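Local coordinates for arginyl-tRNA synthetase, putative (Plasmodium falciparum, PDB 5JLD), which probably charges tRNA(Arg) with L-arginine at the expense of ATP, releasing AMP and diphosphate, as a monomeric class I aminoacyl-tRNA synthetase, at residues Ser283-Leu288 against Asp328-Tyr333; Cys487-Lys492 against Ser566-Cys571; Met376-Gly381 against Gln455-Asp460; Gln46-Ile51 against Gln90-Val95; Ile119-Ile124 against Leu168-His173. All coordinates share one frame; numbering follows the deposited sequence.

Interaction 1 of 5, residues Ser283-Leu288 against Asp328-Tyr333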
# COMPACT_ATOMS: atom_id res chain seq x y z
N SER A 283 24.78 -9.95 -19.74
CA SER A 283 25.09 -10.81 -20.90
C SER A 283 24.41 -12.16 -20.71
O SER A 283 23.77 -12.68 -21.64
CB SER A 283 26.61 -10.96 -21.08
OG SER A 283 27.13 -9.84 -21.79
N THR A 284 24.46 -12.68 -19.48
CA THR A 284 23.75 -13.91 -19.17
C THR A 284 22.27 -13.74 -19.53
O THR A 284 21.69 -14.54 -20.29
CB THR A 284 23.91 -14.29 -17.67
OG1 THR A 284 25.23 -14.81 -17.45
CG2 THR A 284 22.89 -15.33 -17.23
N VAL A 285 21.67 -12.63 -19.10
CA VAL A 285 20.23 -12.49 -19.32
C VAL A 285 20.01 -12.43 -20.82
O VAL A 285 19.11 -13.12 -21.34
CB VAL A 285 19.63 -11.24 -18.61
CG1 VAL A 285 18.15 -11.08 -18.98
CG2 VAL A 285 19.75 -11.39 -17.10
N LEU A 286 20.90 -11.74 -21.54
CA LEU A 286 20.61 -11.55 -22.96
C LEU A 286 20.81 -12.89 -23.63
O LEU A 286 20.02 -13.26 -24.52
CB LEU A 286 21.49 -10.47 -23.57
CG LEU A 286 21.06 -9.03 -23.23
CD1 LEU A 286 21.80 -8.06 -24.11
CD2 LEU A 286 19.55 -8.83 -23.36
N ASP A 287 21.80 -13.64 -23.12
CA ASP A 287 22.11 -14.94 -23.71
C ASP A 287 20.86 -15.77 -23.60
O ASP A 287 20.41 -16.35 -24.59
CB ASP A 287 23.30 -15.61 -23.01
CG ASP A 287 24.64 -15.05 -23.48
OD1 ASP A 287 24.67 -14.46 -24.58
OD2 ASP A 287 25.65 -15.18 -22.75
N LEU A 288 20.23 -15.71 -22.42
CA LEU A 288 19.05 -16.54 -22.19
C LEU A 288 17.98 -16.15 -23.21
O LEU A 288 17.44 -17.01 -23.91
CB LEU A 288 18.52 -16.39 -20.76
CG LEU A 288 19.39 -17.18 -19.76
CD1 LEU A 288 18.93 -16.92 -18.33
CD2 LEU A 288 19.38 -18.69 -20.05
N ASP A 328 15.82 -3.55 -16.66
CA ASP A 328 14.54 -3.91 -16.01
C ASP A 328 14.23 -5.40 -16.19
O ASP A 328 13.85 -6.12 -15.25
CB ASP A 328 13.40 -3.07 -16.57
CG ASP A 328 13.47 -1.61 -16.14
OD1 ASP A 328 14.09 -1.32 -15.10
OD2 ASP A 328 12.89 -0.76 -16.84
N VAL A 329 14.50 -5.87 -17.41
CA VAL A 329 14.32 -7.28 -17.74
C VAL A 329 15.22 -8.15 -16.87
O VAL A 329 14.77 -9.16 -16.32
CB VAL A 329 14.59 -7.53 -19.25
CG1 VAL A 329 14.50 -9.02 -19.57
CG2 VAL A 329 13.59 -6.74 -20.10
N ALA A 330 16.49 -7.75 -16.72
CA ALA A 330 17.43 -8.51 -15.88
C ALA A 330 16.98 -8.50 -14.43
O ALA A 330 17.07 -9.52 -13.75
CB ALA A 330 18.88 -7.94 -15.99
N ALA A 331 16.50 -7.36 -13.94
CA ALA A 331 16.08 -7.30 -12.55
C ALA A 331 14.92 -8.27 -12.33
O ALA A 331 14.89 -8.98 -11.32
CB ALA A 331 15.68 -5.89 -12.14
N LEU A 332 13.97 -8.32 -13.27
CA LEU A 332 12.83 -9.24 -13.05
C LEU A 332 13.31 -10.71 -13.15
O LEU A 332 12.87 -11.56 -12.37
CB LEU A 332 11.69 -8.96 -14.03
CG LEU A 332 10.33 -9.59 -13.73
CD1 LEU A 332 9.98 -9.60 -12.23
CD2 LEU A 332 9.27 -8.83 -14.50
N TYR A 333 14.20 -10.98 -14.11
CA TYR A 333 14.89 -12.29 -14.16
C TYR A 333 15.48 -12.70 -12.81
O TYR A 333 15.29 -13.83 -12.33
CB TYR A 333 16.02 -12.27 -15.21
CG TYR A 333 17.02 -13.39 -15.01
CD1 TYR A 333 16.78 -14.66 -15.51
CD2 TYR A 333 18.19 -13.19 -14.28
CE1 TYR A 333 17.69 -15.70 -15.31
CE2 TYR A 333 19.09 -14.22 -14.06
CZ TYR A 333 18.84 -15.46 -14.59
OH TYR A 333 19.74 -16.47 -14.38

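Interaction 2 of 5, residues Cys487-Lys492 against Ser566-Cys571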
# COMPACT_ATOMS: atom_id res chain seq x y z
N CYS A 487 -7.63 7.38 23.68
CA CYS A 487 -6.73 7.01 24.79
C CYS A 487 -7.07 7.77 26.09
O CYS A 487 -6.95 7.24 27.21
CB CYS A 487 -5.27 7.26 24.40
SG CYS A 487 -4.64 6.22 23.01
N SER A 488 -7.48 9.02 25.91
CA SER A 488 -7.91 9.86 27.02
C SER A 488 -9.05 9.19 27.78
O SER A 488 -9.07 9.22 29.02
CB SER A 488 -8.33 11.23 26.49
OG SER A 488 -9.35 11.81 27.28
N ILE A 489 -9.98 8.58 27.06
CA ILE A 489 -11.04 7.83 27.75
C ILE A 489 -10.47 6.81 28.75
O ILE A 489 -10.90 6.75 29.90
CB ILE A 489 -11.94 7.07 26.77
CG1 ILE A 489 -12.58 8.05 25.78
CG2 ILE A 489 -13.02 6.29 27.54
CD1 ILE A 489 -13.28 7.37 24.63
N PHE A 490 -9.50 6.01 28.32
CA PHE A 490 -8.93 5.01 29.21
C PHE A 490 -8.12 5.61 30.34
O PHE A 490 -8.10 5.07 31.45
CB PHE A 490 -8.08 4.02 28.42
CG PHE A 490 -8.90 3.09 27.60
CD1 PHE A 490 -9.42 1.94 28.17
CD2 PHE A 490 -9.18 3.39 26.28
CE1 PHE A 490 -10.20 1.09 27.42
CE2 PHE A 490 -9.96 2.54 25.54
CZ PHE A 490 -10.47 1.39 26.11
N ARG A 491 -7.45 6.73 30.08
CA ARG A 491 -6.77 7.42 31.17
C ARG A 491 -7.76 7.92 32.23
O ARG A 491 -7.44 7.91 33.42
CB ARG A 491 -5.92 8.58 30.66
CG ARG A 491 -4.82 8.15 29.69
CD ARG A 491 -3.83 9.27 29.38
NE ARG A 491 -4.48 10.46 28.84
CZ ARG A 491 -4.44 10.82 27.56
NH1 ARG A 491 -3.80 10.06 26.68
NH2 ARG A 491 -5.05 11.93 27.16
N LYS A 492 -8.95 8.33 31.80
CA LYS A 492 -9.90 9.00 32.71
C LYS A 492 -10.95 8.09 33.36
O LYS A 492 -11.68 8.54 34.25
CB LYS A 492 -10.63 10.14 31.98
CG LYS A 492 -9.87 11.47 31.98
CD LYS A 492 -10.70 12.62 31.40
CE LYS A 492 -10.94 12.46 29.89
NZ LYS A 492 -11.64 13.63 29.29
N SER A 566 -18.97 -3.08 28.76
CA SER A 566 -19.03 -3.41 27.34
C SER A 566 -18.63 -2.23 26.45
O SER A 566 -17.86 -2.40 25.50
CB SER A 566 -20.42 -3.89 26.94
OG SER A 566 -20.47 -4.15 25.54
N ARG A 567 -19.12 -1.03 26.76
CA ARG A 567 -18.71 0.15 25.99
C ARG A 567 -17.20 0.38 26.07
O ARG A 567 -16.57 0.71 25.08
CB ARG A 567 -19.46 1.40 26.46
CG ARG A 567 -20.95 1.37 26.09
CD ARG A 567 -21.59 2.74 26.12
NE ARG A 567 -21.78 3.25 27.48
CZ ARG A 567 -22.74 2.86 28.33
NH1 ARG A 567 -23.62 1.91 28.00
NH2 ARG A 567 -22.80 3.42 29.53
N LEU A 568 -16.62 0.20 27.25
CA LEU A 568 -15.19 0.39 27.44
C LEU A 568 -14.41 -0.62 26.59
O LEU A 568 -13.40 -0.29 25.97
CB LEU A 568 -14.82 0.24 28.91
CG LEU A 568 -13.59 1.05 29.33
CD1 LEU A 568 -13.90 2.55 29.24
CD2 LEU A 568 -13.15 0.66 30.74
N LEU A 569 -14.90 -1.85 26.57
CA LEU A 569 -14.34 -2.90 25.73
C LEU A 569 -14.36 -2.50 24.26
O LEU A 569 -13.36 -2.67 23.53
CB LEU A 569 -15.11 -4.21 25.94
CG LEU A 569 -14.30 -5.48 26.21
CD1 LEU A 569 -13.19 -5.22 27.22
CD2 LEU A 569 -15.21 -6.60 26.67
N LEU A 570 -15.49 -1.94 23.83
CA LEU A 570 -15.60 -1.44 22.46
C LEU A 570 -14.56 -0.35 22.20
O LEU A 570 -13.96 -0.28 21.12
CB LEU A 570 -17.00 -0.88 22.18
CG LEU A 570 -17.90 -1.80 21.36
CD1 LEU A 570 -19.32 -1.27 21.30
CD2 LEU A 570 -17.34 -2.00 19.96
N CYS A 571 -14.37 0.51 23.20
CA CYS A 571 -13.38 1.56 23.10
C CYS A 571 -11.97 0.97 22.91
O CYS A 571 -11.18 1.46 22.12
CB CYS A 571 -13.43 2.46 24.34
SG CYS A 571 -14.87 3.56 24.44

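Interaction 3 of 5, residues Met376-Gly381 against Gln455-Asp460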
# COMPACT_ATOMS: atom_id res chain seq x y z
N MET A 376 2.70 -6.87 -10.74
CA MET A 376 1.78 -5.77 -10.57
C MET A 376 2.47 -4.45 -10.78
O MET A 376 3.56 -4.20 -10.27
CB MET A 376 1.14 -5.80 -9.18
CG MET A 376 0.75 -7.18 -8.66
SD MET A 376 -0.24 -7.12 -7.14
CE MET A 376 -1.80 -6.54 -7.80
N HIS A 377 1.83 -3.59 -11.55
CA HIS A 377 2.24 -2.22 -11.61
C HIS A 377 1.30 -1.39 -10.76
O HIS A 377 0.09 -1.44 -10.96
CB HIS A 377 2.25 -1.72 -13.05
CG HIS A 377 2.71 -0.30 -13.17
ND1 HIS A 377 1.83 0.75 -13.29
CD2 HIS A 377 3.95 0.24 -13.18
CE1 HIS A 377 2.51 1.88 -13.38
NE2 HIS A 377 3.80 1.60 -13.32
N VAL A 378 1.85 -0.64 -9.81
CA VAL A 378 1.11 0.28 -8.96
C VAL A 378 1.49 1.72 -9.33
O VAL A 378 2.53 2.24 -8.89
CB VAL A 378 1.39 0.05 -7.45
CG1 VAL A 378 0.70 1.09 -6.60
CG2 VAL A 378 0.99 -1.37 -7.01
N GLY A 379 0.64 2.35 -10.14
CA GLY A 379 0.92 3.67 -10.68
C GLY A 379 0.49 4.79 -9.77
O GLY A 379 -0.47 4.62 -9.01
N PHE A 380 1.17 5.93 -9.82
CA PHE A 380 0.64 7.10 -9.10
C PHE A 380 0.71 8.35 -9.96
O PHE A 380 1.53 8.45 -10.87
CB PHE A 380 1.39 7.33 -7.77
CG PHE A 380 2.88 7.50 -7.93
CD1 PHE A 380 3.42 8.72 -8.35
CD2 PHE A 380 3.75 6.45 -7.65
CE1 PHE A 380 4.79 8.88 -8.50
CE2 PHE A 380 5.12 6.61 -7.80
CZ PHE A 380 5.64 7.83 -8.23
N GLY A 381 -0.16 9.31 -9.65
CA GLY A 381 -0.20 10.57 -10.38
C GLY A 381 0.76 11.63 -9.88
O GLY A 381 1.54 11.42 -8.94
N GLN A 455 -5.66 9.86 -1.08
CA GLN A 455 -5.98 10.09 -2.49
C GLN A 455 -5.94 8.77 -3.25
O GLN A 455 -5.09 7.93 -2.96
CB GLN A 455 -4.98 11.06 -3.14
CG GLN A 455 -4.41 12.15 -2.22
CD GLN A 455 -5.37 13.31 -2.02
OE1 GLN A 455 -6.32 13.48 -2.78
NE2 GLN A 455 -5.12 14.12 -0.99
N HIS A 456 -6.82 8.60 -4.23
CA HIS A 456 -6.62 7.53 -5.21
C HIS A 456 -5.20 7.71 -5.77
O HIS A 456 -4.83 8.82 -6.17
CB HIS A 456 -7.68 7.59 -6.32
CG HIS A 456 -7.72 6.37 -7.19
ND1 HIS A 456 -6.66 5.96 -7.97
CD2 HIS A 456 -8.72 5.48 -7.43
CE1 HIS A 456 -6.99 4.87 -8.64
NE2 HIS A 456 -8.24 4.56 -8.33
N ARG A 457 -4.41 6.65 -5.78
CA ARG A 457 -2.99 6.76 -6.14
C ARG A 457 -2.85 7.31 -7.56
O ARG A 457 -1.97 8.11 -7.84
CB ARG A 457 -2.28 5.40 -6.00
CG ARG A 457 -2.99 4.27 -6.74
CD ARG A 457 -2.19 2.99 -6.77
NE ARG A 457 -2.33 2.31 -8.07
CZ ARG A 457 -2.75 1.06 -8.22
NH1 ARG A 457 -3.05 0.34 -7.15
NH2 ARG A 457 -2.85 0.53 -9.43
N ASN A 458 -3.78 6.92 -8.43
CA ASN A 458 -3.71 7.32 -9.84
C ASN A 458 -4.13 8.76 -10.09
O ASN A 458 -4.08 9.22 -11.23
CB ASN A 458 -4.58 6.40 -10.70
CG ASN A 458 -3.95 5.04 -10.91
OD1 ASN A 458 -2.73 4.92 -11.08
ND2 ASN A 458 -4.77 4.00 -10.92
N SER A 459 -4.53 9.47 -9.04
CA SER A 459 -5.01 10.83 -9.22
C SER A 459 -3.92 11.85 -8.90
O SER A 459 -3.02 11.59 -8.10
CB SER A 459 -6.25 11.09 -8.35
OG SER A 459 -5.90 11.55 -7.06
N ASP A 460 -4.02 13.01 -9.53
CA ASP A 460 -3.15 14.12 -9.21
C ASP A 460 -3.78 14.90 -8.05
O ASP A 460 -4.99 14.80 -7.84
CB ASP A 460 -2.92 15.01 -10.44
CG ASP A 460 -2.42 14.23 -11.66
OD1 ASP A 460 -1.62 13.28 -11.50
OD2 ASP A 460 -2.82 14.57 -12.78

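Interaction 4 of 5, residues Gln46-Ile51 against Gln90-Val95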
# COMPACT_ATOMS: atom_id res chain seq x y z
N GLN A 46 -24.71 -7.16 0.30
CA GLN A 46 -25.64 -7.22 -0.80
C GLN A 46 -25.10 -8.07 -1.95
O GLN A 46 -23.89 -8.09 -2.20
CB GLN A 46 -25.91 -5.81 -1.29
CG GLN A 46 -26.51 -5.70 -2.66
CD GLN A 46 -26.91 -4.27 -2.94
OE1 GLN A 46 -27.13 -3.50 -2.00
NE2 GLN A 46 -26.99 -3.90 -4.22
N CYS A 47 -25.99 -8.79 -2.62
CA CYS A 47 -25.61 -9.62 -3.76
C CYS A 47 -26.57 -9.36 -4.90
O CYS A 47 -27.79 -9.36 -4.72
CB CYS A 47 -25.60 -11.10 -3.38
SG CYS A 47 -25.46 -12.20 -4.82
N ASN A 48 -26.02 -9.13 -6.09
CA ASN A 48 -26.79 -8.65 -7.22
C ASN A 48 -27.02 -9.68 -8.32
O ASN A 48 -27.64 -9.37 -9.35
CB ASN A 48 -26.11 -7.41 -7.82
CG ASN A 48 -26.49 -6.13 -7.08
OD1 ASN A 48 -26.27 -6.01 -5.88
ND2 ASN A 48 -27.08 -5.19 -7.79
N ASN A 49 -26.61 -10.93 -8.07
CA ASN A 49 -26.54 -11.93 -9.14
C ASN A 49 -27.88 -12.31 -9.73
O ASN A 49 -27.94 -12.73 -10.90
CB ASN A 49 -25.83 -13.19 -8.64
CG ASN A 49 -24.33 -12.99 -8.55
OD1 ASN A 49 -23.83 -12.45 -7.56
ND2 ASN A 49 -23.60 -13.41 -9.58
N ALA A 50 -28.96 -12.14 -8.98
CA ALA A 50 -30.28 -12.44 -9.51
C ALA A 50 -30.58 -11.60 -10.74
O ALA A 50 -31.27 -12.05 -11.65
CB ALA A 50 -31.37 -12.22 -8.44
N ILE A 51 -30.05 -10.38 -10.77
CA ILE A 51 -30.35 -9.47 -11.87
C ILE A 51 -29.70 -10.00 -13.15
O ILE A 51 -30.34 -10.11 -14.20
CB ILE A 51 -29.88 -8.04 -11.53
CG1 ILE A 51 -30.70 -7.54 -10.33
CG2 ILE A 51 -30.05 -7.10 -12.73
CD1 ILE A 51 -30.25 -6.21 -9.75
N GLN A 90 -35.66 -4.50 -7.85
CA GLN A 90 -34.65 -4.66 -8.89
C GLN A 90 -34.13 -6.08 -8.88
O GLN A 90 -33.70 -6.62 -9.90
CB GLN A 90 -33.49 -3.66 -8.69
CG GLN A 90 -33.92 -2.19 -8.71
CD GLN A 90 -34.08 -1.60 -7.32
OE1 GLN A 90 -34.40 -2.32 -6.36
NE2 GLN A 90 -33.85 -0.30 -7.20
N GLY A 91 -34.14 -6.70 -7.70
CA GLY A 91 -33.77 -8.09 -7.61
C GLY A 91 -32.49 -8.35 -6.87
O GLY A 91 -32.11 -9.51 -6.67
N PHE A 92 -31.78 -7.31 -6.46
CA PHE A 92 -30.64 -7.58 -5.59
C PHE A 92 -31.13 -7.98 -4.19
O PHE A 92 -32.31 -7.80 -3.84
CB PHE A 92 -29.67 -6.40 -5.52
CG PHE A 92 -30.30 -5.09 -5.15
CD1 PHE A 92 -30.61 -4.81 -3.82
CD2 PHE A 92 -30.55 -4.13 -6.12
CE1 PHE A 92 -31.16 -3.59 -3.48
CE2 PHE A 92 -31.10 -2.91 -5.79
CZ PHE A 92 -31.41 -2.63 -4.46
N ILE A 93 -30.22 -8.55 -3.41
CA ILE A 93 -30.53 -9.11 -2.10
C ILE A 93 -29.63 -8.49 -1.04
O ILE A 93 -28.43 -8.43 -1.21
CB ILE A 93 -30.33 -10.65 -2.10
CG1 ILE A 93 -31.30 -11.34 -3.06
CG2 ILE A 93 -30.43 -11.22 -0.70
CD1 ILE A 93 -30.89 -12.77 -3.41
N THR A 94 -30.21 -8.02 0.05
CA THR A 94 -29.43 -7.43 1.12
C THR A 94 -29.51 -8.28 2.37
O THR A 94 -30.53 -8.94 2.64
CB THR A 94 -29.89 -5.99 1.47
OG1 THR A 94 -31.27 -6.01 1.84
CG2 THR A 94 -29.69 -5.04 0.28
N VAL A 95 -28.43 -8.27 3.14
CA VAL A 95 -28.39 -8.99 4.41
C VAL A 95 -27.81 -8.10 5.49
O VAL A 95 -27.00 -7.18 5.22
CB VAL A 95 -27.54 -10.28 4.32
CG1 VAL A 95 -28.17 -11.27 3.37
CG2 VAL A 95 -26.08 -9.96 3.92
O HOH W 1 -29.40 -11.01 -6.40

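Interaction 5 of 5, residues Ile119-Ile124 against Leu168-His173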
# COMPACT_ATOMS: atom_id res chain seq x y z
N ILE A 119 -4.70 -11.57 10.94
CA ILE A 119 -5.36 -11.99 9.72
C ILE A 119 -4.49 -13.00 8.99
O ILE A 119 -3.38 -12.68 8.57
CB ILE A 119 -5.65 -10.80 8.77
CG1 ILE A 119 -6.72 -9.87 9.34
CG2 ILE A 119 -6.07 -11.28 7.37
CD1 ILE A 119 -6.93 -8.61 8.46
N ASN A 120 -5.00 -14.21 8.84
CA ASN A 120 -4.30 -15.20 8.06
C ASN A 120 -4.52 -14.97 6.58
O ASN A 120 -5.66 -14.99 6.11
CB ASN A 120 -4.74 -16.60 8.43
CG ASN A 120 -3.77 -17.64 7.92
OD1 ASN A 120 -3.63 -17.82 6.70
ND2 ASN A 120 -3.09 -18.33 8.84
N ILE A 121 -3.45 -14.77 5.83
CA ILE A 121 -3.58 -14.48 4.41
C ILE A 121 -4.32 -15.59 3.61
O ILE A 121 -4.97 -15.29 2.60
CB ILE A 121 -2.19 -14.23 3.77
CG1 ILE A 121 -2.35 -13.61 2.37
CG2 ILE A 121 -1.33 -15.51 3.76
CD1 ILE A 121 -1.04 -12.98 1.82
N ASN A 122 -4.23 -16.83 4.08
CA ASN A 122 -4.96 -17.94 3.46
C ASN A 122 -6.48 -17.64 3.36
O ASN A 122 -7.16 -18.07 2.42
CB ASN A 122 -4.73 -19.24 4.25
CG ASN A 122 -3.29 -19.79 4.09
OD1 ASN A 122 -2.63 -19.54 3.08
ND2 ASN A 122 -2.81 -20.51 5.10
N ASP A 123 -6.99 -16.87 4.32
CA ASP A 123 -8.41 -16.57 4.37
C ASP A 123 -8.80 -15.37 3.51
O ASP A 123 -9.99 -15.08 3.38
CB ASP A 123 -8.85 -16.31 5.81
CG ASP A 123 -8.66 -17.50 6.70
OD1 ASP A 123 -8.91 -18.63 6.23
OD2 ASP A 123 -8.26 -17.31 7.86
N ILE A 124 -7.83 -14.66 2.93
CA ILE A 124 -8.23 -13.51 2.11
C ILE A 124 -7.77 -13.64 0.66
O ILE A 124 -7.70 -12.66 -0.08
CB ILE A 124 -7.71 -12.18 2.67
CG1 ILE A 124 -6.19 -12.24 2.89
CG2 ILE A 124 -8.43 -11.84 3.98
CD1 ILE A 124 -5.61 -10.87 3.19
N LEU A 168 0.51 -9.13 7.39
CA LEU A 168 0.10 -10.47 6.97
C LEU A 168 1.22 -11.52 7.09
O LEU A 168 1.09 -12.63 6.58
CB LEU A 168 -0.43 -10.41 5.52
CG LEU A 168 -1.69 -9.53 5.39
CD1 LEU A 168 -2.14 -9.30 3.95
CD2 LEU A 168 -2.81 -10.15 6.22
N LYS A 169 2.32 -11.17 7.75
CA LYS A 169 3.43 -12.09 8.02
C LYS A 169 4.03 -12.68 6.74
O LYS A 169 4.46 -13.83 6.70
CB LYS A 169 2.97 -13.23 8.95
CG LYS A 169 2.35 -12.73 10.25
CD LYS A 169 2.19 -13.85 11.27
CE LYS A 169 1.42 -13.37 12.50
NZ LYS A 169 2.18 -12.34 13.26
N ILE A 170 4.04 -11.87 5.69
CA ILE A 170 4.62 -12.30 4.43
C ILE A 170 6.10 -11.94 4.39
O ILE A 170 6.50 -10.87 4.87
CB ILE A 170 3.87 -11.67 3.24
CG1 ILE A 170 2.39 -12.06 3.29
CG2 ILE A 170 4.49 -12.08 1.94
CD1 ILE A 170 2.18 -13.58 3.25
N ASN A 171 6.92 -12.84 3.85
CA ASN A 171 8.33 -12.55 3.58
C ASN A 171 8.41 -11.44 2.52
O ASN A 171 8.12 -11.66 1.34
CB ASN A 171 9.08 -13.81 3.13
CG ASN A 171 10.58 -13.57 2.93
OD1 ASN A 171 11.22 -12.87 3.72
ND2 ASN A 171 11.13 -14.14 1.86
N THR A 172 8.80 -10.25 2.94
CA THR A 172 8.64 -9.09 2.06
C THR A 172 9.97 -8.41 1.77
O THR A 172 10.69 -8.04 2.71
CB THR A 172 7.67 -8.08 2.70
OG1 THR A 172 6.49 -8.78 3.08
CG2 THR A 172 7.30 -6.98 1.72
N HIS A 173 10.33 -8.29 0.49
CA HIS A 173 11.60 -7.64 0.11
C HIS A 173 11.35 -6.17 -0.19
O HIS A 173 10.66 -5.84 -1.16
CB HIS A 173 12.25 -8.30 -1.12
CG HIS A 173 12.58 -9.75 -0.95
ND1 HIS A 173 13.80 -10.19 -0.47
CD2 HIS A 173 11.86 -10.87 -1.23
CE1 HIS A 173 13.81 -11.52 -0.45
NE2 HIS A 173 12.65 -11.95 -0.91
O HOH W 2 -1.02 -14.08 7.28

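Interaction 1 of 5, residues Ser283-Leu288 against Asp328-Tyr333
Val285 sets CG1 anti to its backbone N (chi1 175°), which turns CG2 to the position anti to the carbonyl carbon, and both methyls meet the helix opposite. Tyr333 also has CG anti to the backbone N (chi1 162°), so its ring lies against helix 282-292. The two side chains slide past one another in opposite directions: Val285 CG2 sits 3.7 Å from Tyr333 CD2 and equally 3.7 Å from Ala330 CB, wedged between ring and methyl. Val285 CG1 makes the looser approach, 4.2 Å to Val329 CG1. Helices 282-292 and 326-337, both in the class I catalytic domain, cross here almost at a right angle (88°), their local axes 9.8 Å apart. The small Ala330 lies opposite Val285 in register, their CA atoms 6.0 Å apart. One turn on from Val285, Leu288 keeps CG anti to the carbonyl carbon and runs square to the tyrosine, its CD1 3.5 Å from Tyr333 CE1. No hydrogen bond joins the segments; the grip is apolar. Trp368, from the loop after helix 353-364, meets the Tyr333 ring edge-to-face and also touches Val285.

Interaction 2 of 5, residues Cys487-Lys492 against Ser566-Cys571
Helices 476-492 and 564-584 belong to the all-helical DALR anticodon-binding domain, and near the C-terminal end of the first they cross at -137°, their local axes 10.7 Å apart. Phe490 does most of the joining. Its CB leaves the helix beside the contact rather than straight at it, and CG lies anti to the carbonyl carbon (chi1 -73°), which carries the far end of the ring across to the second helix. There the ring divides its contacts. CE1 packs 3.9 Å from Leu568 CG, the two side chains sliding past each other in opposite directions. On the other flank CE2 is 3.7 Å from Cys571 CB. At the tip, Phe490 CZ reaches 3.4 Å from Leu568 O, and Cys571 C lies at the ring's edge, in its plane. The ring therefore enters between Leu568 and Cys571, one helical turn apart, and touches backbone as well as side chain. Ile489, the neighbouring residue, widens the contact: its CG2 comes 4.2 Å from Leu568 CD1. Phe549 of helix 536-556 touches both Ile489 and Cys571, bringing in a third helix. Ile489 CD1 stands 4.1 Å from Cys571 SG.

Interaction 3 of 5, residues Met376-Gly381 against Gln455-Asp460
The guanidinium of Arg457 lies across strand 374-380, with Val378 CG1 over one face and Gly379 O at the edge, near its plane. Val378 and Arg457 cross at about a right angle. A second flat group, the His456 ring, takes the Asn458 N-H at its edge: ND1 accepts the bond within the ring plane, at 3.1 Å from Asn458 N. The segment 455-460 follows helix 436-453 and makes a type I turn from His456 to Ser459, in which His456 O accepts from both the backbone N and the OG of Ser459. The turn sits against the end of an outermost strand of the Rossmann-type parallel sheet of the class I catalytic domain. The firm link between them is Gly381 N to Arg457 O, 2.8 Å with 153° at the hydrogen. Arg457 NE gives Gly379 O only a weak bond of 3.1 Å, bent to 125°. At Gly381 a side chain would run into Asp460 OD1 and Ser459 O, so the close approach rests on glycine. Asp460 OD1 accepts from Phe382 N, just beyond the strand. Arg457 NH1 donates to Asn532 O, at the C-terminal end of helix 522-532. The dipoles of these two carbonyls, Gly379 O and Asn532 O, would probably stabilise the guanidinium's positive charge, and the arginine ties the edge strand to the C-terminal helical domain.

Interaction 4 of 5, residues Gln46-Ile51 against Gln90-Val95
Two backbone hydrogen bonds pair Cys47 with Ile93: Cys47 N to Ile93 O at 2.8 Å, and Ile93 N to Cys47 O at 2.9 Å. Gln46 and Thr94 form the adjacent non-hydrogen-bonded pair, where Gln46 CA also makes a CA-H...O contact with Ile93 O. A water bridges the segments beyond the ladder, donating to Cys47 O and Gly91 O and accepting from Ala50 N. Strands 45-47 and 93-97 are the two inner strands of the four-stranded antiparallel sheet of the N-terminal domain; Cys47 and Ile93 face helix 10-25, both touching Phe18. Among the flat groups, the extended Gln46 lays its amide over one face of the Phe92 ring, NE2 3.6 Å from CG and the planes 10° apart. That amide is held flat by a bond from NE2 to a lone pair of Asn48 OD1, 2.8 Å and nearly straight at 164°. Asn48 itself runs alongside Phe92, OD1 3.4 Å from CB. Apolar contact comes from Ile51, whose CD1 lies at the ring's edge, 4.2 Å from Phe92 CD2.

Interaction 5 of 5, residues Ile119-Ile124 against Leu168-His173
Leu168 points its forked end at the loop, with CG anti to the carbonyl carbon (chi1 -63°), and each methyl finds a different isoleucine. CD2 lies alongside Ile119, which points the same way, 3.6 Å from its CG2. CD1 meets Ile124 tip to tip, 3.9 Å from Ile124 CD1. Ile121 is turned differently: CG1 anti to the backbone N (chi1 -167°) sends it across Ile170 at about a right angle, CD1 to CD1 at 3.6 Å. Leu168 follows helix 149-167, which a Schellman motif ends, with Lys169 at positive phi as its C-prime residue; the chain then enters strand 171-176 of the Rossmann-type catalytic sheet. On the loop side, Asn120 OD1 accepts from Asn122 N in an Asx turn that opens the short 3-10 segment. One water joins the backbones, accepting from Ile121 N and donating to Ile119 O and to Leu168 O, the last at 2.7 Å. Phe526 of helix 522-532 touches both Ile119 and Ile124.

How the interactions relate
From the N terminus, interaction 4 comes first, closing a loop of 38 residues that includes helix 66-75 within the N-terminal domain. Interaction 5 then closes the loop holding strand 133-137 and helix 149-167, interaction 1 a shorter excursion within the catalytic domain, and interaction 3 the loop carrying helices 401-420 and 436-453. Interaction 2 closes last, in the DALR domain. All five run in series; none nests or crosses. Interactions 3 and 5 reach the same parallel sheet, their centres 23 Å apart, and both touch the chain around helix 522-532. Interactions 1 and 2 lie on opposite sides of the chain's centre, with centres 56 Å apart.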